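Local coordinates for putative acyl-[acyl-carrier-protein]--UDP-N-acetylglucosamine O-acyltransferase (Bacteroides fragilis, PDB 4R36) that probably transfers an acyl chain from acyl carrier protein to UDP-N-acetylglucosamine, using a left-handed beta-helix scaffold, at residues 72-77 and 102-107; 124-129 and 142-147; 136-141 and 155-160; 161-166 and 179-184. All coordinates share one frame; numbering follows the deposited sequence.

Contact 1. Residues 72-77 and 102-107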
loop_
_atom_site.group_PDB
_atom_site.type_symbol
_atom_site.label_atom_id
_atom_site.label_comp_id
_atom_site.label_asym_id
_atom_site.label_seq_id
_atom_site.Cartn_x
_atom_site.Cartn_y
_atom_site.Cartn_z
ATOM N N ASN A 72 -26.816 5.986 -5.817
ATOM C CA ASN A 72 -27.637 5.708 -4.606
ATOM C C ASN A 72 -27.168 4.539 -3.768
ATOM O O ASN A 72 -26.647 3.556 -4.295
ATOM C CB ASN A 72 -29.073 5.353 -5.025
ATOM C CG ASN A 72 -29.678 6.417 -5.928
ATOM O OD1 ASN A 72 -29.572 7.610 -5.701
ATOM N ND2 ASN A 72 -30.297 5.963 -6.968
ATOM N N GLY A 73 -27.389 4.607 -2.470
ATOM C CA GLY A 73 -27.196 3.444 -1.633
ATOM C C GLY A 73 -25.717 3.102 -1.278
ATOM O O GLY A 73 -25.423 2.017 -0.832
ATOM N N ASN A 74 -24.806 4.023 -1.509
ATOM C CA ASN A 74 -23.387 3.755 -1.246
ATOM C C ASN A 74 -23.018 4.027 0.195
ATOM O O ASN A 74 -23.691 4.811 0.901
ATOM C CB ASN A 74 -22.582 4.692 -2.098
ATOM C CG ASN A 74 -22.830 4.482 -3.574
ATOM O OD1 ASN A 74 -22.350 3.492 -4.185
ATOM N ND2 ASN A 74 -23.607 5.381 -4.173
ATOM N N THR A 75 -21.922 3.420 0.661
ATOM C CA THR A 75 -21.284 3.866 1.911
ATOM C C THR A 75 -19.850 4.234 1.647
ATOM O O THR A 75 -19.110 3.444 1.004
ATOM C CB THR A 75 -21.300 2.736 2.974
ATOM O OG1 THR A 75 -22.621 2.184 3.104
ATOM C CG2 THR A 75 -20.840 3.180 4.308
ATOM N N ILE A 76 -19.481 5.425 2.076
ATOM C CA ILE A 76 -18.144 5.990 1.828
ATOM C C ILE A 76 -17.538 6.135 3.189
ATOM O O ILE A 76 -18.018 6.904 4.064
ATOM C CB ILE A 76 -18.252 7.283 0.986
ATOM C CG1 ILE A 76 -18.867 6.905 -0.375
ATOM C CG2 ILE A 76 -16.920 7.961 0.822
ATOM C CD1 ILE A 76 -19.159 8.120 -1.190
ATOM N N PHE A 77 -16.429 5.396 3.404
ATOM C CA PHE A 77 -15.815 5.298 4.677
ATOM C C PHE A 77 -14.880 6.414 4.972
ATOM O O PHE A 77 -14.442 7.148 4.068
ATOM C CB PHE A 77 -15.115 3.910 4.801
ATOM C CG PHE A 77 -16.064 2.797 5.047
ATOM C CD1 PHE A 77 -16.970 2.377 4.050
ATOM C CD2 PHE A 77 -16.084 2.149 6.255
ATOM C CE1 PHE A 77 -17.845 1.346 4.290
ATOM C CE2 PHE A 77 -16.956 1.083 6.466
ATOM C CZ PHE A 77 -17.835 0.697 5.486
ATOM N N ASP A 102 -24.310 2.708 -7.772
ATOM C CA ASP A 102 -25.152 2.370 -6.633
ATOM C C ASP A 102 -24.630 1.251 -5.818
ATOM O O ASP A 102 -24.001 0.278 -6.362
ATOM C CB ASP A 102 -26.554 1.925 -7.106
ATOM C CG ASP A 102 -27.240 2.962 -8.000
ATOM O OD1 ASP A 102 -27.023 4.162 -7.868
ATOM O OD2 ASP A 102 -28.003 2.507 -8.859
ATOM N N ASN A 103 -24.924 1.327 -4.520
ATOM C CA ASN A 103 -24.711 0.238 -3.638
ATOM C C ASN A 103 -23.231 -0.188 -3.541
ATOM O O ASN A 103 -22.942 -1.353 -3.297
ATOM C CB ASN A 103 -25.562 -0.983 -4.039
ATOM C CG ASN A 103 -27.023 -0.637 -4.246
ATOM O OD1 ASN A 103 -27.632 -1.000 -5.253
ATOM N ND2 ASN A 103 -27.565 0.091 -3.330
ATOM N N ASN A 104 -22.299 0.755 -3.592
ATOM C CA ASN A 104 -20.888 0.396 -3.466
ATOM C C ASN A 104 -20.455 0.603 -2.046
ATOM O O ASN A 104 -20.990 1.486 -1.343
ATOM C CB ASN A 104 -20.058 1.314 -4.351
ATOM C CG ASN A 104 -20.324 1.091 -5.834
ATOM O OD1 ASN A 104 -19.948 0.066 -6.385
ATOM N ND2 ASN A 104 -21.048 2.043 -6.487
ATOM N N LEU A 105 -19.398 -0.112 -1.687
ATOM C CA LEU A 105 -18.730 0.038 -0.434
ATOM C C LEU A 105 -17.350 0.574 -0.734
ATOM O O LEU A 105 -16.539 -0.142 -1.303
ATOM C CB LEU A 105 -18.656 -1.303 0.283
ATOM C CG LEU A 105 -20.041 -1.951 0.567
ATOM C CD1 LEU A 105 -19.900 -3.387 1.032
ATOM C CD2 LEU A 105 -20.791 -1.112 1.585
ATOM N N ILE A 106 -17.119 1.853 -0.442
ATOM C CA ILE A 106 -15.911 2.566 -0.726
ATOM C C ILE A 106 -15.165 2.761 0.625
ATOM O O ILE A 106 -15.492 3.613 1.452
ATOM C CB ILE A 106 -16.201 3.955 -1.363
ATOM C CG1 ILE A 106 -17.155 3.815 -2.577
ATOM C CG2 ILE A 106 -14.923 4.665 -1.708
ATOM C CD1 ILE A 106 -16.665 2.979 -3.707
ATOM N N ARG A 107 -14.142 1.925 0.838
ATOM C CA ARG A 107 -13.531 1.807 2.164
ATOM C C ARG A 107 -12.540 2.926 2.422
ATOM O O ARG A 107 -12.289 3.806 1.593
ATOM C CB ARG A 107 -12.888 0.393 2.298
ATOM C CG ARG A 107 -13.891 -0.789 2.261
ATOM C CD ARG A 107 -14.992 -0.720 3.316
ATOM N NE ARG A 107 -14.439 -0.609 4.663
ATOM C CZ ARG A 107 -14.782 -1.368 5.707
ATOM N NH1 ARG A 107 -15.782 -2.266 5.634
ATOM N NH2 ARG A 107 -14.168 -1.178 6.864
HETATM O O HOH W 1 -30.708 3.185 -7.642
HETATM O O HOH W 2 -27.451 0.060 -0.844
#
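Asn74 OD1 takes two hydrogen bonds from one residue of the next coil: the backbone N of Asn104 at 2.8 Å and Asn104 ND2 at 3.0 Å. The two amides run alongside each other, nearly coplanar. Asn104 repeats the pattern onward, its OD1 accepting from the backbone N of Asn128. At the start of the turn, Asp102 OD1 receives the backbone N of Asn72 at 2.8 Å in a nearly straight bond, and a water bridges Asn72 ND2 and, weakly, Asp102 OD2.

These are successive corners of the left-handed parallel beta-helix, each turn leading into a short strand; Thr75 pairs with Leu105 and Ile76 with Ile106, and Thr75 O accepts the N of Ile106 at 2.9 Å. Ile76 CG1 meets Ile106 CB on the buried face.

Beyond the strands, the Arg107 guanidinium lies flat on one face of the Phe77 ring, centres 3.8 Å apart and planes at 6°. Bends at chi2 and chi3 (-57° and -56°) fold the arginine back over the ring, bringing CD onto the same face in a CH-pi contact. The same guanidinium donates through NH2 to Ile85 O of the second subunit, whose Ile85 also packs on Phe77.

Contact 2. Residues 124-129 and 142-147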
loop_
_atom_site.group_PDB
_atom_site.type_symbol
_atom_site.label_atom_id
_atom_site.label_comp_id
_atom_site.label_asym_id
_atom_site.label_seq_id
_atom_site.Cartn_x
_atom_site.Cartn_y
_atom_site.Cartn_z
ATOM N N VAL A 124 -16.920 4.044 -11.771
ATOM C CA VAL A 124 -17.160 2.819 -11.019
ATOM C C VAL A 124 -18.672 2.541 -11.059
ATOM O O VAL A 124 -19.464 3.470 -10.906
ATOM C CB VAL A 124 -16.734 2.991 -9.579
ATOM C CG1 VAL A 124 -17.081 1.780 -8.710
ATOM C CG2 VAL A 124 -15.238 3.212 -9.461
ATOM N N GLY A 125 -19.044 1.292 -11.378
ATOM C CA GLY A 125 -20.431 0.830 -11.522
ATOM C C GLY A 125 -21.168 0.605 -10.209
ATOM O O GLY A 125 -21.093 1.446 -9.286
ATOM N N ASN A 126 -21.847 -0.544 -10.120
ATOM C CA ASN A 126 -22.719 -0.805 -8.991
ATOM C C ASN A 126 -22.262 -2.012 -8.187
ATOM O O ASN A 126 -21.662 -2.946 -8.753
ATOM C CB ASN A 126 -24.115 -1.072 -9.505
ATOM C CG ASN A 126 -24.613 0.000 -10.436
ATOM O OD1 ASN A 126 -24.474 1.234 -10.191
ATOM N ND2 ASN A 126 -25.198 -0.436 -11.518
ATOM N N ASN A 127 -22.549 -2.021 -6.887
ATOM C CA ASN A 127 -22.409 -3.251 -6.081
ATOM C C ASN A 127 -20.926 -3.720 -6.030
ATOM O O ASN A 127 -20.675 -4.920 -5.986
ATOM C CB ASN A 127 -23.307 -4.397 -6.575
ATOM C CG ASN A 127 -24.763 -3.943 -6.766
ATOM O OD1 ASN A 127 -25.392 -3.585 -5.853
ATOM N ND2 ASN A 127 -25.256 -4.004 -7.951
ATOM N N ASN A 128 -20.010 -2.770 -5.966
ATOM C CA ASN A 128 -18.624 -3.102 -5.773
ATOM C C ASN A 128 -18.191 -2.913 -4.372
ATOM O O ASN A 128 -18.687 -2.019 -3.667
ATOM C CB ASN A 128 -17.790 -2.218 -6.678
ATOM C CG ASN A 128 -18.139 -2.413 -8.131
ATOM O OD1 ASN A 128 -17.807 -3.472 -8.748
ATOM N ND2 ASN A 128 -18.749 -1.369 -8.716
ATOM N N LEU A 129 -17.179 -3.673 -3.989
ATOM C CA LEU A 129 -16.418 -3.436 -2.761
ATOM C C LEU A 129 -14.983 -3.063 -3.102
ATOM O O LEU A 129 -14.234 -3.853 -3.665
ATOM C CB LEU A 129 -16.433 -4.668 -1.904
ATOM C CG LEU A 129 -15.521 -4.737 -0.714
ATOM C CD1 LEU A 129 -15.692 -3.542 0.230
ATOM C CD2 LEU A 129 -15.640 -6.045 0.036
ATOM N N ILE A 142 -14.493 0.597 -13.815
ATOM C CA ILE A 142 -14.852 -0.597 -13.071
ATOM C C ILE A 142 -16.308 -0.877 -13.325
ATOM O O ILE A 142 -17.137 0.049 -13.261
ATOM C CB ILE A 142 -14.574 -0.443 -11.567
ATOM C CG1 ILE A 142 -13.075 -0.176 -11.372
ATOM C CG2 ILE A 142 -15.003 -1.648 -10.790
ATOM C CD1 ILE A 142 -12.663 -0.040 -9.901
ATOM N N GLY A 143 -16.630 -2.140 -13.606
ATOM C CA GLY A 143 -18.043 -2.558 -13.791
ATOM C C GLY A 143 -18.809 -2.758 -12.485
ATOM O O GLY A 143 -18.777 -1.868 -11.584
ATOM N N ASN A 144 -19.491 -3.901 -12.398
ATOM C CA ASN A 144 -20.438 -4.200 -11.332
ATOM C C ASN A 144 -20.076 -5.450 -10.660
ATOM O O ASN A 144 -19.519 -6.394 -11.277
ATOM C CB ASN A 144 -21.861 -4.369 -11.889
ATOM C CG ASN A 144 -22.242 -3.241 -12.792
ATOM O OD1 ASN A 144 -22.229 -2.048 -12.410
ATOM N ND2 ASN A 144 -22.616 -3.588 -14.007
ATOM N N GLY A 145 -20.377 -5.511 -9.377
ATOM C CA GLY A 145 -20.216 -6.775 -8.668
ATOM C C GLY A 145 -18.768 -7.214 -8.377
ATOM O O GLY A 145 -18.538 -8.376 -8.081
ATOM N N CYS A 146 -17.834 -6.296 -8.422
ATOM C CA CYS A 146 -16.388 -6.572 -8.252
ATOM C C CYS A 146 -15.978 -6.411 -6.805
ATOM O O CYS A 146 -16.567 -5.658 -6.021
ATOM C CB CYS A 146 -15.531 -5.622 -9.134
ATOM S SG CYS A 146 -15.816 -5.791 -10.902
ATOM N N ILE A 147 -14.958 -7.136 -6.427
ATOM C CA ILE A 147 -14.303 -6.960 -5.144
ATOM C C ILE A 147 -12.852 -6.674 -5.444
ATOM O O ILE A 147 -12.191 -7.474 -6.194
ATOM C CB ILE A 147 -14.405 -8.268 -4.339
ATOM C CG1 ILE A 147 -15.896 -8.604 -4.048
ATOM C CG2 ILE A 147 -13.615 -8.119 -3.074
ATOM C CD1 ILE A 147 -16.097 -9.929 -3.333
#
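Asn128 reaches across to the next coil and overlaps Cys146, its OD1 lying 3.2 Å from Cys146 CB and accepting the backbone N of Cys146 at 2.8 Å. The donor is tilted 27° from the plane of that carbonyl. On the other branch of the amide, Asn128 ND2 donates to Gly143 O at 2.9 Å, with the acceptor close to the amide plane. Using both ends of the group fixes which way round it sits; a chi1 of -60° sets CG beside its own backbone N, from where OD1 faces Cys146 N and ND2 faces Gly143 O.

A second asparagine bonds in the opposite sense. Asn144 OD1 accepts the backbone N of Asn126 at 2.8 Å, in the carbonyl plane and on a lone pair, while the two side chains run alongside each other with amide planes 11° apart. Asn126 OD1 does the same for the N of Asp102 one coil earlier. Gly125 fits closely here, its CA 3.2 Å from Gly143 O and 3.5 Å from Asn144 OD1. Backbone bonds continue through the corner, with Gly145 N on Asn126 O and Leu129 N on Cys146 O.

Apolar contacts flank the turn: Val124 CG2 meets Ile142 CD1, and Leu129 CD2 meets Ile147 CG2 at 4.3 Å. Asn127, Gly145, Cys146 and Ile147 also line the pocket that holds a 2-(2-methoxyethoxy)ethanol molecule. Such stacked corners, with asparagines bonded from coil to coil and tight glycine-containing turns, belong to the hexapeptide-repeat left-handed beta-helix.

Contact 3. Residues 136-141 and 155-160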
loop_
_atom_site.group_PDB
_atom_site.type_symbol
_atom_site.label_atom_id
_atom_site.label_comp_id
_atom_site.label_asym_id
_atom_site.label_seq_id
_atom_site.Cartn_x
_atom_site.Cartn_y
_atom_site.Cartn_z
ATOM N N VAL A 136 -8.079 4.250 -7.751
ATOM C CA VAL A 136 -8.665 4.216 -9.109
ATOM C C VAL A 136 -8.237 5.466 -9.888
ATOM O O VAL A 136 -8.605 6.571 -9.514
ATOM C CB VAL A 136 -10.194 4.166 -9.031
ATOM C CG1 VAL A 136 -10.799 4.012 -10.421
ATOM C CG2 VAL A 136 -10.685 3.026 -8.173
ATOM N N ALA A 137 -7.390 5.255 -10.901
ATOM C CA ALA A 137 -6.756 6.327 -11.581
ATOM C C ALA A 137 -7.700 6.939 -12.585
ATOM O O ALA A 137 -8.752 6.378 -12.907
ATOM C CB ALA A 137 -5.497 5.874 -12.258
ATOM N N HIS A 138 -7.290 8.121 -13.040
ATOM C CA HIS A 138 -8.020 8.834 -14.101
ATOM C C HIS A 138 -8.486 7.955 -15.259
ATOM O O HIS A 138 -7.743 7.113 -15.767
ATOM C CB HIS A 138 -7.133 9.928 -14.654
ATOM C CG HIS A 138 -5.935 9.426 -15.396
ATOM N ND1 HIS A 138 -5.932 9.258 -16.761
ATOM C CD2 HIS A 138 -4.666 9.180 -14.980
ATOM C CE1 HIS A 138 -4.737 8.855 -17.158
ATOM N NE2 HIS A 138 -3.946 8.811 -16.096
ATOM N N ASP A 139 -9.756 8.113 -15.626
ATOM C CA ASP A 139 -10.364 7.458 -16.838
ATOM C C ASP A 139 -10.524 5.935 -16.720
ATOM O O ASP A 139 -10.937 5.290 -17.692
ATOM C CB ASP A 139 -9.671 7.813 -18.137
ATOM C CG ASP A 139 -9.406 9.327 -18.258
ATOM O OD1 ASP A 139 -10.381 10.069 -18.243
ATOM O OD2 ASP A 139 -8.251 9.763 -18.282
ATOM N N ALA A 140 -10.233 5.374 -15.532
ATOM C CA ALA A 140 -10.450 3.979 -15.306
ATOM C C ALA A 140 -11.933 3.662 -15.300
ATOM O O ALA A 140 -12.792 4.542 -15.103
ATOM C CB ALA A 140 -9.855 3.579 -13.977
ATOM N N LEU A 141 -12.243 2.424 -15.619
ATOM C CA LEU A 141 -13.589 1.912 -15.674
ATOM C C LEU A 141 -13.667 0.604 -14.858
ATOM O O LEU A 141 -12.991 -0.357 -15.221
ATOM C CB LEU A 141 -14.020 1.601 -17.113
ATOM C CG LEU A 141 -15.419 0.941 -17.203
ATOM C CD1 LEU A 141 -16.539 1.836 -16.737
ATOM C CD2 LEU A 141 -15.683 0.445 -18.647
ATOM N N ALA A 155 -4.279 1.625 -12.628
ATOM C CA ALA A 155 -3.649 2.728 -13.315
ATOM C C ALA A 155 -4.627 3.334 -14.369
ATOM O O ALA A 155 -5.807 2.965 -14.480
ATOM C CB ALA A 155 -2.330 2.272 -13.948
ATOM N N GLY A 156 -4.127 4.334 -15.089
ATOM C CA GLY A 156 -4.941 5.094 -16.009
ATOM C C GLY A 156 -5.632 4.244 -17.059
ATOM O O GLY A 156 -5.003 3.331 -17.609
ATOM N N GLU A 157 -6.901 4.541 -17.297
ATOM C CA GLU A 157 -7.643 3.996 -18.420
ATOM C C GLU A 157 -7.721 2.465 -18.442
ATOM O O GLU A 157 -7.858 1.861 -19.501
ATOM C CB GLU A 157 -7.055 4.508 -19.784
ATOM C CG GLU A 157 -7.112 6.020 -19.946
ATOM C CD GLU A 157 -6.464 6.599 -21.187
ATOM O OE1 GLU A 157 -7.069 6.464 -22.273
ATOM O OE2 GLU A 157 -5.379 7.240 -21.045
ATOM N N ILE A 158 -7.711 1.839 -17.287
ATOM C CA ILE A 158 -7.959 0.421 -17.197
ATOM C C ILE A 158 -9.451 0.125 -17.280
ATOM O O ILE A 158 -10.308 1.029 -17.218
ATOM C CB ILE A 158 -7.384 -0.195 -15.898
ATOM C CG1 ILE A 158 -8.014 0.381 -14.633
ATOM C CG2 ILE A 158 -5.871 -0.033 -15.891
ATOM C CD1 ILE A 158 -9.325 -0.222 -14.126
ATOM N N ILE A 159 -9.756 -1.143 -17.521
ATOM C CA ILE A 159 -11.088 -1.629 -17.553
ATOM C C ILE A 159 -11.206 -2.909 -16.739
ATOM O O ILE A 159 -10.455 -3.871 -16.932
ATOM C CB ILE A 159 -11.589 -1.894 -18.981
ATOM C CG1 ILE A 159 -11.583 -0.584 -19.793
ATOM C CG2 ILE A 159 -12.999 -2.575 -18.984
ATOM C CD1 ILE A 159 -11.874 -0.877 -21.280
ATOM N N ILE A 160 -12.189 -2.950 -15.846
ATOM C CA ILE A 160 -12.486 -4.160 -15.092
ATOM C C ILE A 160 -13.944 -4.527 -15.435
ATOM O O ILE A 160 -14.869 -3.725 -15.244
ATOM C CB ILE A 160 -12.373 -4.024 -13.567
ATOM C CG1 ILE A 160 -11.127 -3.334 -13.036
ATOM C CG2 ILE A 160 -12.722 -5.341 -12.828
ATOM C CD1 ILE A 160 -9.855 -3.966 -13.255
HETATM O O HOH W 3 -11.188 2.897 -19.085
#
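The His138 imidazole has Gly156 CA over one face, 4.0 Å from the ring centroid and 18° off the normal, a CH-pi contact displaced toward the CE1-NE2 rim. At the edge, in the ring plane, sits the Asp139 carboxylate: His138 ND1 donates to Asp139 OD2 at 2.8 Å, nearly straight. The oxygen is met on its anti side, with the nitrogen 34° out of the carboxylate plane. His138 carries CG between its backbone N and carbonyl carbon (chi1 67°), which swings the ring over Gly156. Asp139 OD2 is also held by Thr116 OG1 and OD1 by the N of Gly120, so this second-shell carboxylate is itself anchored while it fixes the rotation of the imidazole. Glu157 OE2 lies near the ring plane as well, 4.3 Å from His138 CE1.

Two type II turns stack here, Ala137 to Ala140 against Ala155 to Ile158. Glu157 N donates to His138 O, and Ala137 CB rests 3.4 Å from Ala155 C. Deeper in, Ala140 CB packs on Ile158 CG1 at 3.7 Å. A water donates to both Asp139 O and Ile158 O, bridging the turns. From there the two segments pair in parallel, Leu141 beside Ile159, with Leu141 N on Ile158 O and Ile160 N on Leu141 O at 2.8 Å.

His138 contacts UDP-N-acetylglucosamine in another structure of this protein, and the side chains of Lys90 and Gln174, two further binding residues, are near the two turns. This corner of the left-handed beta-helix therefore forms part of the sugar-nucleotide site.

Contact 4. Residues 161-166 and 179-184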
loop_
_atom_site.group_PDB
_atom_site.type_symbol
_atom_site.label_atom_id
_atom_site.label_comp_id
_atom_site.label_asym_id
_atom_site.label_seq_id
_atom_site.Cartn_x
_atom_site.Cartn_y
_atom_site.Cartn_z
ATOM N N ASP A 161 -14.104 -5.738 -15.945
ATOM C CA ASP A 161 -15.429 -6.274 -16.315
ATOM C C ASP A 161 -16.180 -6.735 -15.050
ATOM O O ASP A 161 -15.604 -6.861 -13.981
ATOM C CB ASP A 161 -15.323 -7.435 -17.302
ATOM C CG ASP A 161 -14.800 -7.043 -18.671
ATOM O OD1 ASP A 161 -14.320 -5.899 -18.925
ATOM O OD2 ASP A 161 -14.767 -7.949 -19.570
ATOM N N ASP A 162 -17.447 -7.066 -15.189
ATOM C CA ASP A 162 -18.225 -7.445 -14.028
ATOM C C ASP A 162 -17.748 -8.680 -13.292
ATOM O O ASP A 162 -17.265 -9.672 -13.878
ATOM C CB ASP A 162 -19.665 -7.664 -14.461
ATOM C CG ASP A 162 -20.336 -6.367 -14.948
ATOM O OD1 ASP A 162 -19.745 -5.225 -14.878
ATOM O OD2 ASP A 162 -21.453 -6.499 -15.536
ATOM N N ASN A 163 -17.988 -8.694 -12.009
ATOM C CA ASN A 163 -17.803 -9.882 -11.173
ATOM C C ASN A 163 -16.363 -10.360 -10.930
ATOM O O ASN A 163 -16.138 -11.514 -10.636
ATOM C CB ASN A 163 -18.682 -11.064 -11.624
ATOM C CG ASN A 163 -20.105 -10.664 -11.910
ATOM O OD1 ASN A 163 -20.599 -10.802 -13.017
ATOM N ND2 ASN A 163 -20.724 -10.106 -10.927
ATOM N N ALA A 164 -15.394 -9.479 -11.035
ATOM C CA ALA A 164 -14.024 -9.854 -10.868
ATOM C C ALA A 164 -13.696 -9.792 -9.385
ATOM O O ALA A 164 -14.307 -9.030 -8.657
ATOM C CB ALA A 164 -13.119 -8.868 -11.635
ATOM N N ILE A 165 -12.781 -10.634 -8.955
ATOM C CA ILE A 165 -12.236 -10.598 -7.630
ATOM C C ILE A 165 -10.743 -10.383 -7.705
ATOM O O ILE A 165 -10.018 -11.195 -8.257
ATOM C CB ILE A 165 -12.548 -11.849 -6.810
ATOM C CG1 ILE A 165 -14.066 -11.963 -6.665
ATOM C CG2 ILE A 165 -11.884 -11.743 -5.443
ATOM C CD1 ILE A 165 -14.510 -13.164 -5.884
ATOM N N ILE A 166 -10.269 -9.274 -7.154
ATOM C CA ILE A 166 -8.845 -8.918 -7.180
ATOM C C ILE A 166 -8.398 -8.839 -5.743
ATOM O O ILE A 166 -9.079 -8.185 -4.915
ATOM C CB ILE A 166 -8.640 -7.595 -7.921
ATOM C CG1 ILE A 166 -9.271 -7.715 -9.304
ATOM C CG2 ILE A 166 -7.178 -7.210 -7.967
ATOM C CD1 ILE A 166 -9.220 -6.449 -10.117
ATOM N N GLY A 179 -11.110 -9.476 -17.308
ATOM C CA GLY A 179 -12.387 -10.097 -17.679
ATOM C C GLY A 179 -13.167 -10.498 -16.476
ATOM O O GLY A 179 -12.667 -10.523 -15.325
ATOM N N GLY A 180 -14.460 -10.750 -16.713
ATOM C CA GLY A 180 -15.310 -11.188 -15.632
ATOM C C GLY A 180 -14.905 -12.453 -14.967
ATOM O O GLY A 180 -14.320 -13.335 -15.618
ATOM N N TYR A 181 -15.233 -12.569 -13.685
ATOM C CA TYR A 181 -15.086 -13.808 -12.882
ATOM C C TYR A 181 -13.620 -14.299 -12.674
ATOM O O TYR A 181 -13.368 -15.424 -12.345
ATOM C CB TYR A 181 -15.934 -14.934 -13.475
ATOM C CG TYR A 181 -17.383 -14.644 -13.402
ATOM C CD1 TYR A 181 -18.080 -14.843 -12.205
ATOM C CD2 TYR A 181 -18.056 -14.165 -14.484
ATOM C CE1 TYR A 181 -19.427 -14.567 -12.148
ATOM C CE2 TYR A 181 -19.421 -13.860 -14.402
ATOM C CZ TYR A 181 -20.085 -14.088 -13.229
ATOM O OH TYR A 181 -21.439 -13.816 -13.022
ATOM N N VAL A 182 -12.686 -13.405 -12.848
ATOM C CA VAL A 182 -11.276 -13.687 -12.655
ATOM C C VAL A 182 -11.023 -13.612 -11.176
ATOM O O VAL A 182 -11.728 -12.866 -10.445
ATOM C CB VAL A 182 -10.517 -12.598 -13.387
ATOM C CG1 VAL A 182 -9.141 -12.336 -12.867
ATOM C CG2 VAL A 182 -10.499 -12.803 -14.911
ATOM N N MET A 183 -10.056 -14.375 -10.707
ATOM C CA MET A 183 -9.492 -14.134 -9.420
ATOM C C MET A 183 -8.021 -13.849 -9.608
ATOM O O MET A 183 -7.257 -14.683 -10.137
ATOM C CB MET A 183 -9.699 -15.302 -8.542
ATOM C CG MET A 183 -9.456 -14.872 -7.122
ATOM S SD MET A 183 -7.844 -15.501 -6.771
ATOM C CE MET A 183 -7.751 -14.595 -5.196
ATOM N N ILE A 184 -7.591 -12.683 -9.128
ATOM C CA ILE A 184 -6.172 -12.314 -9.229
ATOM C C ILE A 184 -5.599 -12.420 -7.822
ATOM O O ILE A 184 -6.093 -11.767 -6.868
ATOM C CB ILE A 184 -5.990 -10.894 -9.757
ATOM C CG1 ILE A 184 -6.754 -10.742 -11.075
ATOM C CG2 ILE A 184 -4.516 -10.606 -9.910
ATOM C CD1 ILE A 184 -6.621 -9.346 -11.712
HETATM O O HOH W 4 -14.658 -13.650 -9.524
#
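Asn163 lays its side chain along the face of the Tyr181 ring. CB sits 3.7 Å from the ring centroid and 15° off the normal, a CH-pi contact that leans toward CE1. CG then passes 3.7 Å from Tyr181 CZ, and OD1 reaches the phenol end, 3.1 Å from Tyr181 OH. Amide and ring are inclined by 34°, so the group does not lie flat on the aromatic surface. Chi1 of -46° keeps CG beside the backbone N, and from there the amide follows the ring outward. Phe220 meets the same tyrosine edge-to-face.

Behind this pair, Asp161 CB rests against Gly180 N at 3.5 Å. Its OD2 forms a salt bridge with Arg177 and accepts from Tyr261 OH, which also takes the N of Gly180.

The two segments then join as parallel strands: Ile165 N donates to Val182 O at 2.9 Å, and Ile165 O accepts from Ile184 N. On the inner face Ile166 CG1 meets Ile184 CD1 at 3.9 Å; on the other, Ile165 packs beside Met183, close to Arg217 and Asn211 of the sugar-nucleotide site. A water donates to Asn163 O and Val182 O where the backbones diverge.

Gly179 O is buried here without a polar partner, while regular strand bonds and apolar packing hold the rest; the polar side chains thus work mainly at the turn, tying this coil of the beta-helix to the C-terminal helical part through Tyr261.

Overall arrangement
From the N terminus, contact 1 pairs 72-77 with 102-107, closing a longer coil that contains an insertion of the chain. Contact 2 then closes the coil from 124-129 to 142-147, and contact 3 crosses it, since 136-141 lies between the segments of contact 2 and pairs with 155-160 beyond them. Strand 159-160 leads on to 165-166 in contact 4, Ile160 packing on Ile166. Contacts 1, 2 and 4 lie along one edge of the left-handed beta-helix; contact 3 occupies another corner, its strands in a different sheet from those of contacts 1 and 4. Contact 2 touches all the others, through probable hydrogen bonds Asp102-Asn127, Gly143-Ile160 and Asn144-Asp162. Contacts 1 and 2 also touch the second subunit.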